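Long-range contacts in acyl-coenzyme A oxidase (Caenorhabditis elegans, PDB 5K3H), which catalyses the FAD-dependent desaturation of acyl-CoA side chains to (2E)-enoyl-CoA, passing electrons to oxygen, in the first step of peroxisomal beta-oxidation: residues 152-157 with 184-189; 490-495 with 539-544; 304-309 with 400-405; 390-395 with 439-444. One frame throughout, in Å; residues are numbered along the deposited sequence.

How the interactions relate
All four contacts are largely buried, but their chemistry follows their place in the fold. Interaction 1 joins two loop-rich pieces of the beta part with backbone hydrogen bonds, a salt bridge and a sulfur-aromatic contact, and lies against the second subunit. Interactions 2 and 3 are apolar helix-helix packing; interaction 4 mixes a serine hydroxyl and a lysine chain with apolar groups, and is the most open of the three, with Lys391 on the surface. Interactions 3 and 4 use different turns of helix 382-408, and each holds an ATP-site residue, Gln404 and Ser392. Interactions 2 and 4 touch: Thr539 meets Leu390, Val393 and Leu444. The other subunit touches neither of these two.

Interaction 1 of 4, residues 152-157 with 184-189; sequences TEMGHG and TALKWW
Met154 lays its sulfur over one face of the Trp188 indole, SD standing 4.3 Å from the centroid of the six-membered ring and 15° off its normal, a Met-aromatic contact. Trp189 CD1 lies at the indole's edge, and His412 of the second subunit meets the same ring at a steep angle. A bent Met154 side chain brings CE against both Trp188 CZ3 and Leu186 CD1. A second flat group, the Glu153 carboxylate, takes Lys187 NZ on the anti side of OE2 at 2.9 Å in a salt bridge. Glu164 N and Thr165 OG1 also bond this carboxylate, while Lys187 NZ is shared with the carbonyls of Gln151 and Val203, so each charged group has several polar partners. Trp188 N gives to Thr152 O (2.9 Å), Met154 N to Leu186 O (2.8 Å) and Gly155 N to Thr184 O (2.8 Å), the last on a carbonyl lone pair. Thr152 OG1 donates to Trp188 O at 2.6 Å. Glu153 and Lys187 form a single beta bridge between strand 187-188 and the loop after strand 147-150, where Glu153 to His156 make a type I turn. This loop carries Thr152 and Gly157, FAD-binding residues beside the subunit interface.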
loop_
_atom_site.group_PDB
_atom_site.type_symbol
_atom_site.label_atom_id
_atom_site.label_comp_id
_atom_site.label_asym_id
_atom_site.label_seq_id
_atom_site.Cartn_x
_atom_site.Cartn_y
_atom_site.Cartn_z
ATOM N N THR B 152 -14.158 -4.640 -20.355
ATOM C CA THR B 152 -13.996 -3.265 -19.935
ATOM C C THR B 152 -13.374 -2.425 -21.044
ATOM O O THR B 152 -12.544 -2.887 -21.833
ATOM C CB THR B 152 -13.140 -3.198 -18.679
ATOM O OG1 THR B 152 -11.822 -3.626 -19.002
ATOM C CG2 THR B 152 -13.720 -4.089 -17.578
ATOM N N GLU B 153 -13.769 -1.163 -21.069
ATOM C CA GLU B 153 -13.342 -0.241 -22.092
ATOM C C GLU B 153 -12.580 0.906 -21.449
ATOM O O GLU B 153 -12.694 1.151 -20.245
ATOM C CB GLU B 153 -14.544 0.268 -22.875
ATOM C CG GLU B 153 -15.133 -0.793 -23.748
ATOM C CD GLU B 153 -16.461 -0.397 -24.322
ATOM O OE1 GLU B 153 -16.867 0.774 -24.114
ATOM O OE2 GLU B 153 -17.100 -1.253 -24.977
ATOM N N MET B 154 -11.765 1.567 -22.277
ATOM C CA MET B 154 -10.978 2.720 -21.856
ATOM C C MET B 154 -11.807 3.722 -21.051
ATOM O O MET B 154 -11.409 4.130 -19.958
ATOM C CB MET B 154 -10.358 3.369 -23.101
ATOM C CG MET B 154 -9.912 4.818 -22.969
ATOM S SD MET B 154 -8.139 5.023 -22.923
ATOM C CE MET B 154 -7.732 4.896 -24.632
ATOM N N GLY B 155 -12.989 4.072 -21.539
ATOM C CA GLY B 155 -13.839 5.040 -20.890
ATOM C C GLY B 155 -14.925 4.475 -20.018
ATOM O O GLY B 155 -15.725 5.248 -19.486
ATOM N N HIS B 156 -14.991 3.157 -19.878
ATOM C CA HIS B 156 -16.035 2.553 -19.059
ATOM C C HIS B 156 -15.625 1.212 -18.471
ATOM O O HIS B 156 -15.374 0.254 -19.201
ATOM C CB HIS B 156 -17.320 2.379 -19.874
ATOM C CG HIS B 156 -17.714 3.593 -20.655
ATOM N ND1 HIS B 156 -18.493 4.598 -20.126
ATOM C CD2 HIS B 156 -17.441 3.959 -21.929
ATOM C CE1 HIS B 156 -18.681 5.534 -21.039
ATOM N NE2 HIS B 156 -18.053 5.171 -22.143
ATOM N N GLY B 157 -15.566 1.151 -17.147
ATOM C CA GLY B 157 -15.210 -0.075 -16.474
ATOM C C GLY B 157 -16.406 -0.786 -15.877
ATOM O O GLY B 157 -16.590 -1.996 -16.054
ATOM N N THR B 184 -12.356 6.059 -26.454
ATOM C CA THR B 184 -12.854 5.603 -25.159
ATOM C C THR B 184 -13.584 4.267 -25.242
ATOM O O THR B 184 -13.897 3.689 -24.191
ATOM C CB THR B 184 -13.801 6.644 -24.527
ATOM O OG1 THR B 184 -14.881 6.941 -25.422
ATOM C CG2 THR B 184 -13.071 7.926 -24.176
ATOM N N ALA B 185 -13.883 3.788 -26.459
ATOM C CA ALA B 185 -14.559 2.521 -26.708
ATOM C C ALA B 185 -13.595 1.360 -26.855
ATOM O O ALA B 185 -14.045 0.213 -26.931
ATOM C CB ALA B 185 -15.434 2.606 -27.960
ATOM N N LEU B 186 -12.298 1.622 -26.948
ATOM C CA LEU B 186 -11.329 0.543 -26.950
ATOM C C LEU B 186 -11.612 -0.389 -25.792
ATOM O O LEU B 186 -11.910 0.069 -24.689
ATOM C CB LEU B 186 -9.912 1.093 -26.810
ATOM C CG LEU B 186 -9.243 1.803 -27.984
ATOM C CD1 LEU B 186 -8.055 2.615 -27.501
ATOM C CD2 LEU B 186 -8.842 0.814 -29.114
ATOM N N LYS B 187 -11.580 -1.693 -26.046
ATOM C CA LYS B 187 -11.398 -2.605 -24.932
ATOM C C LYS B 187 -10.050 -2.284 -24.301
ATOM O O LYS B 187 -9.086 -1.986 -25.009
ATOM C CB LYS B 187 -11.469 -4.067 -25.390
ATOM C CG LYS B 187 -12.818 -4.474 -25.983
ATOM C CD LYS B 187 -13.923 -3.941 -25.107
ATOM C CE LYS B 187 -15.290 -4.533 -25.420
ATOM N NZ LYS B 187 -16.318 -3.966 -24.500
ATOM N N TRP B 188 -10.000 -2.270 -22.962
ATOM C CA TRP B 188 -8.824 -1.791 -22.225
ATOM C C TRP B 188 -8.848 -2.457 -20.864
ATOM O O TRP B 188 -9.884 -2.407 -20.199
ATOM C CB TRP B 188 -8.824 -0.265 -22.084
ATOM C CG TRP B 188 -7.476 0.340 -21.702
ATOM C CD1 TRP B 188 -6.897 0.363 -20.458
ATOM C CD2 TRP B 188 -6.556 1.010 -22.577
ATOM N NE1 TRP B 188 -5.668 0.991 -20.513
ATOM C CE2 TRP B 188 -5.441 1.400 -21.803
ATOM C CE3 TRP B 188 -6.568 1.322 -23.943
ATOM C CZ2 TRP B 188 -4.358 2.075 -22.346
ATOM C CZ3 TRP B 188 -5.475 1.989 -24.480
ATOM C CH2 TRP B 188 -4.386 2.354 -23.680
ATOM N N TRP B 189 -7.742 -3.172 -20.506
ATOM C CA TRP B 189 -7.471 -3.952 -19.281
ATOM C C TRP B 189 -7.670 -5.475 -19.337
ATOM O O TRP B 189 -7.166 -6.143 -18.421
ATOM C CB TRP B 189 -8.273 -3.416 -18.070
ATOM C CG TRP B 189 -7.586 -2.245 -17.447
ATOM C CD1 TRP B 189 -7.964 -0.936 -17.515
ATOM C CD2 TRP B 189 -6.355 -2.275 -16.710
ATOM N NE1 TRP B 189 -7.051 -0.155 -16.857
ATOM C CE2 TRP B 189 -6.053 -0.953 -16.355
ATOM C CE3 TRP B 189 -5.484 -3.301 -16.311
ATOM C CZ2 TRP B 189 -4.915 -0.619 -15.636
ATOM C CZ3 TRP B 189 -4.354 -2.971 -15.582
ATOM C CH2 TRP B 189 -4.077 -1.640 -15.253
#

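Interaction 2 of 4, residues 490-495 with 539-544; sequences EYIKTF and TRLFIV
Phe495 and Val544 point at each other across the two helices, and the Val544 CG2 methyl sits over one face of the phenyl ring, 4.2 Å from Phe495 CE2. Leu541 comes in nearer the CB end of the same aromatic side chain: its CG is anti to the backbone N (chi1 160°), which carries CD1 toward the facing helix, where it rests 3.8 Å from Phe495 CB. The same Leu541 CD1 methyl lies 4.1 Å from the carbonyl oxygen of Ile492, one turn earlier, and a looser 4.5 Å from Ile492 CG2. Ile492 and Val544 lie alongside, their side chains running opposite ways, with Ile492 CG1 4.2 Å from Val544 CG1. Four residues carry the contact, all by van der Waals packing. The two segments run almost antiparallel, 163° between directions, with axes 10.1 Å apart, as expected for the two arms of a helical hairpin formed by consecutive helices. Helix 557-577 lies beside this interface: its Leu575 packs on Phe495 and its Val571 on Val544. The far side of helix 520-553 rests on helices 338-367 and 382-408, Thr539 touching Leu390 and Val393, Phe542 touching Leu364 and Leu386, and Ile543 touching Ala353.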
loop_
_atom_site.group_PDB
_atom_site.type_symbol
_atom_site.label_atom_id
_atom_site.label_comp_id
_atom_site.label_asym_id
_atom_site.label_seq_id
_atom_site.Cartn_x
_atom_site.Cartn_y
_atom_site.Cartn_z
ATOM N N GLU B 490 -22.491 -13.534 22.466
ATOM C CA GLU B 490 -22.731 -12.136 22.809
ATOM C C GLU B 490 -22.019 -11.180 21.848
ATOM O O GLU B 490 -22.552 -10.101 21.552
ATOM C CB GLU B 490 -22.352 -11.846 24.258
ATOM C CG GLU B 490 -23.122 -12.692 25.282
ATOM C CD GLU B 490 -24.630 -12.722 25.030
ATOM O OE1 GLU B 490 -25.237 -13.765 25.304
ATOM O OE2 GLU B 490 -25.219 -11.710 24.572
ATOM N N TYR B 491 -20.847 -11.567 21.318
ATOM C CA TYR B 491 -20.180 -10.759 20.290
ATOM C C TYR B 491 -20.964 -10.770 18.981
ATOM O O TYR B 491 -21.081 -9.743 18.307
ATOM C CB TYR B 491 -18.751 -11.265 20.049
ATOM C CG TYR B 491 -17.780 -10.945 21.154
ATOM C CD1 TYR B 491 -17.668 -11.776 22.258
ATOM C CD2 TYR B 491 -16.979 -9.811 21.096
ATOM C CE1 TYR B 491 -16.782 -11.478 23.310
ATOM C CE2 TYR B 491 -16.085 -9.497 22.126
ATOM C CZ TYR B 491 -15.982 -10.338 23.239
ATOM O OH TYR B 491 -15.090 -10.046 24.261
ATOM N N ILE B 492 -21.447 -11.938 18.570
ATOM C CA ILE B 492 -22.241 -12.018 17.349
ATOM C C ILE B 492 -23.488 -11.146 17.474
ATOM O O ILE B 492 -23.792 -10.335 16.589
ATOM C CB ILE B 492 -22.569 -13.488 17.028
ATOM C CG1 ILE B 492 -21.269 -14.225 16.649
ATOM C CG2 ILE B 492 -23.517 -13.578 15.869
ATOM C CD1 ILE B 492 -21.428 -15.706 16.322
ATOM N N LYS B 493 -24.193 -11.242 18.608
ATOM C CA LYS B 493 -25.379 -10.401 18.793
ATOM C C LYS B 493 -25.039 -8.919 18.806
ATOM O O LYS B 493 -25.867 -8.095 18.408
ATOM C CB LYS B 493 -26.122 -10.758 20.084
ATOM C CG LYS B 493 -26.786 -12.111 20.050
ATOM C CD LYS B 493 -27.822 -12.199 21.148
ATOM C CE LYS B 493 -27.198 -11.976 22.520
ATOM N NZ LYS B 493 -28.169 -11.423 23.527
ATOM N N THR B 494 -23.842 -8.560 19.275
ATOM C CA THR B 494 -23.424 -7.159 19.289
ATOM C C THR B 494 -23.117 -6.659 17.874
ATOM O O THR B 494 -23.510 -5.543 17.513
ATOM C CB THR B 494 -22.226 -7.007 20.229
ATOM O OG1 THR B 494 -22.627 -7.410 21.542
ATOM C CG2 THR B 494 -21.722 -5.580 20.299
ATOM N N PHE B 495 -22.436 -7.474 17.052
ATOM C CA PHE B 495 -22.241 -7.120 15.640
ATOM C C PHE B 495 -23.573 -7.044 14.893
ATOM O O PHE B 495 -23.760 -6.195 14.012
ATOM C CB PHE B 495 -21.331 -8.135 14.940
ATOM C CG PHE B 495 -19.888 -8.062 15.352
ATOM C CD1 PHE B 495 -19.143 -6.932 15.092
ATOM C CD2 PHE B 495 -19.279 -9.134 15.965
ATOM C CE1 PHE B 495 -17.837 -6.858 15.439
ATOM C CE2 PHE B 495 -17.950 -9.073 16.340
ATOM C CZ PHE B 495 -17.224 -7.939 16.072
ATOM N N THR B 539 -21.246 -7.193 5.919
ATOM C CA THR B 539 -20.299 -8.148 5.363
ATOM C C THR B 539 -19.359 -8.676 6.445
ATOM O O THR B 539 -19.129 -9.886 6.530
ATOM C CB THR B 539 -19.514 -7.482 4.222
ATOM O OG1 THR B 539 -20.434 -7.007 3.227
ATOM C CG2 THR B 539 -18.548 -8.469 3.586
ATOM N N ARG B 540 -18.850 -7.783 7.305
ATOM C CA ARG B 540 -18.010 -8.207 8.424
ATOM C C ARG B 540 -18.782 -9.101 9.394
ATOM O O ARG B 540 -18.213 -10.043 9.964
ATOM C CB ARG B 540 -17.417 -6.985 9.136
ATOM C CG ARG B 540 -16.482 -6.185 8.223
ATOM C CD ARG B 540 -16.020 -4.861 8.801
ATOM N NE ARG B 540 -15.004 -5.019 9.833
ATOM C CZ ARG B 540 -14.319 -4.012 10.364
ATOM N NH1 ARG B 540 -14.537 -2.775 9.962
ATOM N NH2 ARG B 540 -13.411 -4.230 11.294
ATOM N N LEU B 541 -20.064 -8.812 9.622
ATOM C CA LEU B 541 -20.861 -9.686 10.481
ATOM C C LEU B 541 -20.937 -11.104 9.916
ATOM O O LEU B 541 -20.802 -12.085 10.659
ATOM C CB LEU B 541 -22.259 -9.102 10.672
ATOM C CG LEU B 541 -23.349 -10.079 11.122
ATOM C CD1 LEU B 541 -23.082 -10.578 12.552
ATOM C CD2 LEU B 541 -24.710 -9.401 11.012
ATOM N N PHE B 542 -21.154 -11.231 8.598
ATOM C CA PHE B 542 -21.175 -12.547 7.958
ATOM C C PHE B 542 -19.869 -13.293 8.177
ATOM O O PHE B 542 -19.869 -14.490 8.469
ATOM C CB PHE B 542 -21.426 -12.434 6.458
ATOM C CG PHE B 542 -21.393 -13.771 5.762
ATOM C CD1 PHE B 542 -22.504 -14.601 5.780
ATOM C CD2 PHE B 542 -20.233 -14.225 5.145
ATOM C CE1 PHE B 542 -22.474 -15.830 5.158
ATOM C CE2 PHE B 542 -20.195 -15.466 4.520
ATOM C CZ PHE B 542 -21.314 -16.267 4.522
ATOM N N ILE B 543 -18.741 -12.605 8.006
ATOM C CA ILE B 543 -17.442 -13.259 8.132
ATOM C C ILE B 543 -17.251 -13.821 9.541
ATOM O O ILE B 543 -16.823 -14.968 9.712
ATOM C CB ILE B 543 -16.327 -12.263 7.747
ATOM C CG1 ILE B 543 -16.413 -11.913 6.255
ATOM C CG2 ILE B 543 -14.949 -12.832 8.087
ATOM C CD1 ILE B 543 -15.674 -10.653 5.864
ATOM N N VAL B 544 -17.601 -13.041 10.569
ATOM C CA VAL B 544 -17.531 -13.524 11.950
ATOM C C VAL B 544 -18.411 -14.758 12.145
ATOM O O VAL B 544 -18.013 -15.721 12.810
ATOM C CB VAL B 544 -17.921 -12.407 12.937
ATOM C CG1 VAL B 544 -18.023 -12.979 14.346
ATOM C CG2 VAL B 544 -16.952 -11.239 12.856
#

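Interaction 3 of 4, residues 304-309 with 400-405; sequences IMLSYA and EGIEQA
Ala309 and Ile402 form the apolar centre, the Ala309 CB methyl lying 3.9 Å from Ile402 CG2. The same methyl meets Ala405 CB at 3.9 Å, small group to small group, while Ile402 CG1 is 4.0 Å from Leu306 CD1. Ile402 CD1 approaches Met305 CB more loosely. A second kind of packing is side chain on backbone. Leu306 holds CG anti to its backbone N (chi1 -174°), which sends CD1 against the opposite main chain, 3.7 Å from Ile402 N and 3.8 Å from Gly401 C; with no side chain at Gly401, the methyl lies close on the helix itself. Ala405 CB likewise approaches Ala309 O. The axes are 9.0 Å apart and the segments nearly parallel at 11°, consistent with the small Gly401, Ala309 and Ala405 at the interface. Both helices belong to the helical bundle of the C-alpha1 region, where helix 338-367 adds Phe354 against Leu306, and helix 420-428 adds Tyr424 and Ala427 against Ile402. Charged side chains point away from the interface: Glu400 makes a salt bridge to Arg350, and Glu403 one to Arg406. Gln404, a residue of the ATP site shared between the subunits, packs on Arg343 and Phe347.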
loop_
_atom_site.group_PDB
_atom_site.type_symbol
_atom_site.label_atom_id
_atom_site.label_comp_id
_atom_site.label_asym_id
_atom_site.label_seq_id
_atom_site.Cartn_x
_atom_site.Cartn_y
_atom_site.Cartn_z
ATOM N N ILE B 304 -4.951 -16.689 0.889
ATOM C CA ILE B 304 -3.633 -17.254 0.629
ATOM C C ILE B 304 -2.593 -16.150 0.522
ATOM O O ILE B 304 -1.512 -16.240 1.119
ATOM C CB ILE B 304 -3.697 -18.158 -0.625
ATOM C CG1 ILE B 304 -4.366 -19.492 -0.238
ATOM C CG2 ILE B 304 -2.318 -18.388 -1.244
ATOM C CD1 ILE B 304 -4.663 -20.418 -1.337
ATOM N N MET B 305 -2.910 -15.071 -0.202
ATOM C CA MET B 305 -1.971 -13.954 -0.285
ATOM C C MET B 305 -1.693 -13.373 1.085
ATOM O O MET B 305 -0.545 -13.078 1.416
ATOM C CB MET B 305 -2.514 -12.843 -1.173
ATOM C CG MET B 305 -2.989 -13.300 -2.512
ATOM S SD MET B 305 -1.632 -13.422 -3.653
ATOM C CE MET B 305 -2.262 -12.208 -4.747
ATOM N N LEU B 306 -2.749 -13.140 1.877
ATOM C CA LEU B 306 -2.557 -12.613 3.225
ATOM C C LEU B 306 -1.702 -13.560 4.027
ATOM O O LEU B 306 -0.740 -13.144 4.673
ATOM C CB LEU B 306 -3.916 -12.360 3.899
ATOM C CG LEU B 306 -4.014 -11.683 5.283
ATOM C CD1 LEU B 306 -3.214 -10.413 5.389
ATOM C CD2 LEU B 306 -5.464 -11.395 5.647
ATOM N N SER B 307 -1.962 -14.853 3.896
ATOM C CA SER B 307 -1.161 -15.841 4.607
ATOM C C SER B 307 0.282 -15.892 4.078
ATOM O O SER B 307 1.219 -16.074 4.868
ATOM C CB SER B 307 -1.848 -17.209 4.530
ATOM O OG SER B 307 -1.181 -18.170 5.347
ATOM N N TYR B 308 0.504 -15.717 2.762
ATOM C CA TYR B 308 1.878 -15.547 2.281
ATOM C C TYR B 308 2.588 -14.486 3.093
ATOM O O TYR B 308 3.685 -14.715 3.618
ATOM C CB TYR B 308 1.946 -15.123 0.809
ATOM C CG TYR B 308 1.682 -16.163 -0.244
ATOM C CD1 TYR B 308 1.752 -17.526 0.032
ATOM C CD2 TYR B 308 1.324 -15.770 -1.533
ATOM C CE1 TYR B 308 1.478 -18.463 -0.961
ATOM C CE2 TYR B 308 1.056 -16.700 -2.527
ATOM C CZ TYR B 308 1.126 -18.040 -2.233
ATOM O OH TYR B 308 0.850 -18.954 -3.234
ATOM N N ALA B 309 1.978 -13.293 3.180
ATOM C CA ALA B 309 2.640 -12.165 3.826
ATOM C C ALA B 309 2.864 -12.418 5.312
ATOM O O ALA B 309 3.920 -12.072 5.853
ATOM C CB ALA B 309 1.825 -10.893 3.606
ATOM N N GLU B 400 -4.851 -4.187 3.743
ATOM C CA GLU B 400 -4.456 -3.632 5.041
ATOM C C GLU B 400 -3.500 -4.567 5.784
ATOM O O GLU B 400 -2.451 -4.135 6.280
ATOM C CB GLU B 400 -5.714 -3.365 5.868
ATOM C CG GLU B 400 -5.479 -2.993 7.332
ATOM C CD GLU B 400 -6.776 -2.971 8.192
ATOM O OE1 GLU B 400 -7.923 -2.991 7.626
ATOM O OE2 GLU B 400 -6.631 -2.937 9.454
ATOM N N GLY B 401 -3.817 -5.864 5.835
ATOM C CA GLY B 401 -2.971 -6.787 6.583
ATOM C C GLY B 401 -1.622 -7.044 5.938
ATOM O O GLY B 401 -0.597 -7.063 6.621
ATOM N N ILE B 402 -1.591 -7.179 4.614
ATOM C CA ILE B 402 -0.323 -7.378 3.915
ATOM C C ILE B 402 0.592 -6.182 4.144
ATOM O O ILE B 402 1.810 -6.332 4.301
ATOM C CB ILE B 402 -0.569 -7.608 2.410
ATOM C CG1 ILE B 402 -1.355 -8.888 2.153
ATOM C CG2 ILE B 402 0.763 -7.694 1.669
ATOM C CD1 ILE B 402 -1.827 -8.995 0.765
ATOM N N GLU B 403 0.018 -4.972 4.183
ATOM C CA GLU B 403 0.819 -3.779 4.452
ATOM C C GLU B 403 1.343 -3.762 5.887
ATOM O O GLU B 403 2.524 -3.469 6.112
ATOM C CB GLU B 403 -0.005 -2.522 4.176
ATOM C CG GLU B 403 0.801 -1.240 4.065
ATOM C CD GLU B 403 1.771 -1.227 2.884
ATOM O OE1 GLU B 403 1.422 -1.776 1.805
ATOM O OE2 GLU B 403 2.898 -0.677 3.035
ATOM N N GLN B 404 0.505 -4.125 6.867
ATOM C CA GLN B 404 0.997 -4.259 8.238
ATOM C C GLN B 404 2.124 -5.275 8.318
ATOM O O GLN B 404 3.116 -5.054 9.022
ATOM C CB GLN B 404 -0.143 -4.648 9.168
ATOM C CG GLN B 404 -1.113 -3.520 9.393
ATOM C CD GLN B 404 -0.439 -2.275 9.950
ATOM O OE1 GLN B 404 0.306 -2.338 10.924
ATOM N NE2 GLN B 404 -0.697 -1.136 9.333
ATOM N N ALA B 405 1.995 -6.388 7.582
ATOM C CA ALA B 405 3.050 -7.401 7.518
ATOM C C ALA B 405 4.334 -6.837 6.906
ATOM O O ALA B 405 5.441 -7.131 7.379
ATOM C CB ALA B 405 2.562 -8.611 6.718
#

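Interaction 4 of 4, residues 390-395 with 439-444; sequences LKSVVT and VMLLQL
Met440 meets Lys391 and Ser392 at the start of the contact. Its side chain is extended through chi2 and then turns at chi3 (-84°), which sets the sulfur beside Lys391 and the methyl near the backbone of the facing helix. The two long chains cross at about a right angle, Met440 SD lying 3.7 Å from Lys391 CB and 4.1 Å from Lys391 CD, and Met440 CE stands 4.3 Å from Ser392 CA. Leu441 follows, one residue on, and lays the branch point of its side chain against the serine hydroxyl: Leu441 CG is 3.4 Å and Leu441 CD1 3.6 Å from Ser392 OG. The anti placement of that oxygen relative to the backbone N (chi1 176°) directs it toward the leucine branch. Leu441 CD2 also reaches Val393 CG2, at 4.4 Å. Leu444 turns to Thr539 of helix 520-553. That third helix covers Leu441 as well, through Asn532 and Arg536, and Ser535 OG bonds the carbonyl of Leu441. The axes of the two segments pass 8.9 Å apart with 131° between their directions, an inclined crossing; within these segments the touching residues are 391-393 and 440-441. Two helices of the C-alpha1 region thus meet helix 520-553 of the C-terminal helical region of the acyl-CoA oxidase fold. Ser392 and Arg533 to Arg536 are ATP-binding residues of the site shared between the two subunits, and the packing is consistent with holding them side by side.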
loop_
_atom_site.group_PDB
_atom_site.type_symbol
_atom_site.label_atom_id
_atom_site.label_comp_id
_atom_site.label_asym_id
_atom_site.label_seq_id
_atom_site.Cartn_x
_atom_site.Cartn_y
_atom_site.Cartn_z
ATOM N N LEU B 390 -18.474 -9.024 -0.042
ATOM C CA LEU B 390 -17.326 -9.837 0.336
ATOM C C LEU B 390 -16.092 -9.459 -0.466
ATOM O O LEU B 390 -15.032 -9.183 0.113
ATOM C CB LEU B 390 -17.637 -11.319 0.155
ATOM C CG LEU B 390 -18.402 -11.992 1.278
ATOM C CD1 LEU B 390 -18.801 -13.372 0.799
ATOM C CD2 LEU B 390 -17.531 -12.074 2.520
ATOM N N LYS B 391 -16.209 -9.427 -1.799
ATOM C CA LYS B 391 -15.077 -9.025 -2.627
ATOM C C LYS B 391 -14.487 -7.691 -2.172
ATOM O O LYS B 391 -13.266 -7.554 -2.030
ATOM C CB LYS B 391 -15.498 -8.942 -4.091
ATOM C CG LYS B 391 -15.516 -10.264 -4.819
ATOM C CD LYS B 391 -16.072 -10.054 -6.237
ATOM C CE LYS B 391 -16.589 -11.355 -6.862
ATOM N NZ LYS B 391 -18.068 -11.293 -7.129
ATOM N N SER B 392 -15.339 -6.697 -1.929
ATOM C CA SER B 392 -14.837 -5.376 -1.560
ATOM C C SER B 392 -14.120 -5.408 -0.211
ATOM O O SER B 392 -13.002 -4.893 -0.078
ATOM C CB SER B 392 -15.983 -4.369 -1.548
ATOM O OG SER B 392 -15.537 -3.106 -1.094
ATOM N N VAL B 393 -14.755 -5.995 0.809
ATOM C CA VAL B 393 -14.204 -5.946 2.164
ATOM C C VAL B 393 -12.988 -6.865 2.284
ATOM O O VAL B 393 -11.986 -6.517 2.924
ATOM C CB VAL B 393 -15.290 -6.300 3.203
ATOM C CG1 VAL B 393 -14.676 -6.504 4.608
ATOM C CG2 VAL B 393 -16.366 -5.252 3.217
ATOM N N VAL B 394 -13.069 -8.069 1.723
ATOM C CA VAL B 394 -11.942 -8.986 1.835
ATOM C C VAL B 394 -10.714 -8.415 1.124
ATOM O O VAL B 394 -9.583 -8.521 1.617
ATOM C CB VAL B 394 -12.327 -10.369 1.278
ATOM C CG1 VAL B 394 -11.094 -11.255 1.138
ATOM C CG2 VAL B 394 -13.427 -11.035 2.139
ATOM N N THR B 395 -10.905 -7.798 -0.039
ATOM C CA THR B 395 -9.759 -7.245 -0.753
ATOM C C THR B 395 -9.130 -6.088 0.005
ATOM O O THR B 395 -7.902 -5.965 0.055
ATOM C CB THR B 395 -10.178 -6.814 -2.149
ATOM O OG1 THR B 395 -10.659 -7.971 -2.853
ATOM C CG2 THR B 395 -8.996 -6.172 -2.898
ATOM N N VAL B 439 -18.793 0.404 -6.358
ATOM C CA VAL B 439 -20.062 -0.077 -6.915
ATOM C C VAL B 439 -20.444 -1.433 -6.318
ATOM O O VAL B 439 -21.635 -1.751 -6.221
ATOM C CB VAL B 439 -20.059 -0.094 -8.464
ATOM C CG1 VAL B 439 -19.711 1.311 -9.002
ATOM C CG2 VAL B 439 -19.164 -1.200 -9.043
ATOM N N MET B 440 -19.460 -2.262 -5.930
ATOM C CA MET B 440 -19.819 -3.510 -5.270
ATOM C C MET B 440 -20.520 -3.241 -3.939
ATOM O O MET B 440 -21.525 -3.900 -3.621
ATOM C CB MET B 440 -18.599 -4.408 -5.065
ATOM C CG MET B 440 -17.955 -4.922 -6.336
ATOM S SD MET B 440 -16.511 -5.974 -6.011
ATOM C CE MET B 440 -15.127 -4.850 -5.790
ATOM N N LEU B 441 -20.028 -2.269 -3.155
ATOM C CA LEU B 441 -20.665 -2.009 -1.866
ATOM C C LEU B 441 -22.032 -1.372 -2.036
ATOM O O LEU B 441 -22.970 -1.711 -1.306
ATOM C CB LEU B 441 -19.804 -1.111 -0.979
ATOM C CG LEU B 441 -18.584 -1.749 -0.354
ATOM C CD1 LEU B 441 -17.782 -0.660 0.315
ATOM C CD2 LEU B 441 -18.972 -2.861 0.618
ATOM N N LEU B 442 -22.178 -0.454 -2.993
ATOM C CA LEU B 442 -23.477 0.189 -3.166
ATOM C C LEU B 442 -24.504 -0.761 -3.811
ATOM O O LEU B 442 -25.714 -0.575 -3.624
ATOM C CB LEU B 442 -23.271 1.509 -3.934
ATOM C CG LEU B 442 -22.712 2.708 -3.113
ATOM C CD1 LEU B 442 -22.356 3.902 -3.972
ATOM C CD2 LEU B 442 -23.705 3.177 -2.072
ATOM N N GLN B 443 -24.056 -1.806 -4.509
ATOM C CA GLN B 443 -24.974 -2.863 -4.919
ATOM C C GLN B 443 -25.531 -3.633 -3.714
ATOM O O GLN B 443 -26.724 -3.959 -3.673
ATOM C CB GLN B 443 -24.254 -3.808 -5.864
ATOM C CG GLN B 443 -25.045 -5.025 -6.264
ATOM C CD GLN B 443 -24.366 -5.731 -7.400
ATOM O OE1 GLN B 443 -24.295 -6.966 -7.437
ATOM N NE2 GLN B 443 -23.821 -4.945 -8.331
ATOM N N LEU B 444 -24.684 -3.957 -2.730
ATOM C CA LEU B 444 -25.194 -4.505 -1.475
ATOM C C LEU B 444 -26.077 -3.491 -0.754
ATOM O O LEU B 444 -27.086 -3.856 -0.138
ATOM C CB LEU B 444 -24.029 -4.957 -0.583
ATOM C CG LEU B 444 -24.279 -5.407 0.869
ATOM C CD1 LEU B 444 -25.336 -6.496 0.966
ATOM C CD2 LEU B 444 -22.967 -5.893 1.481
#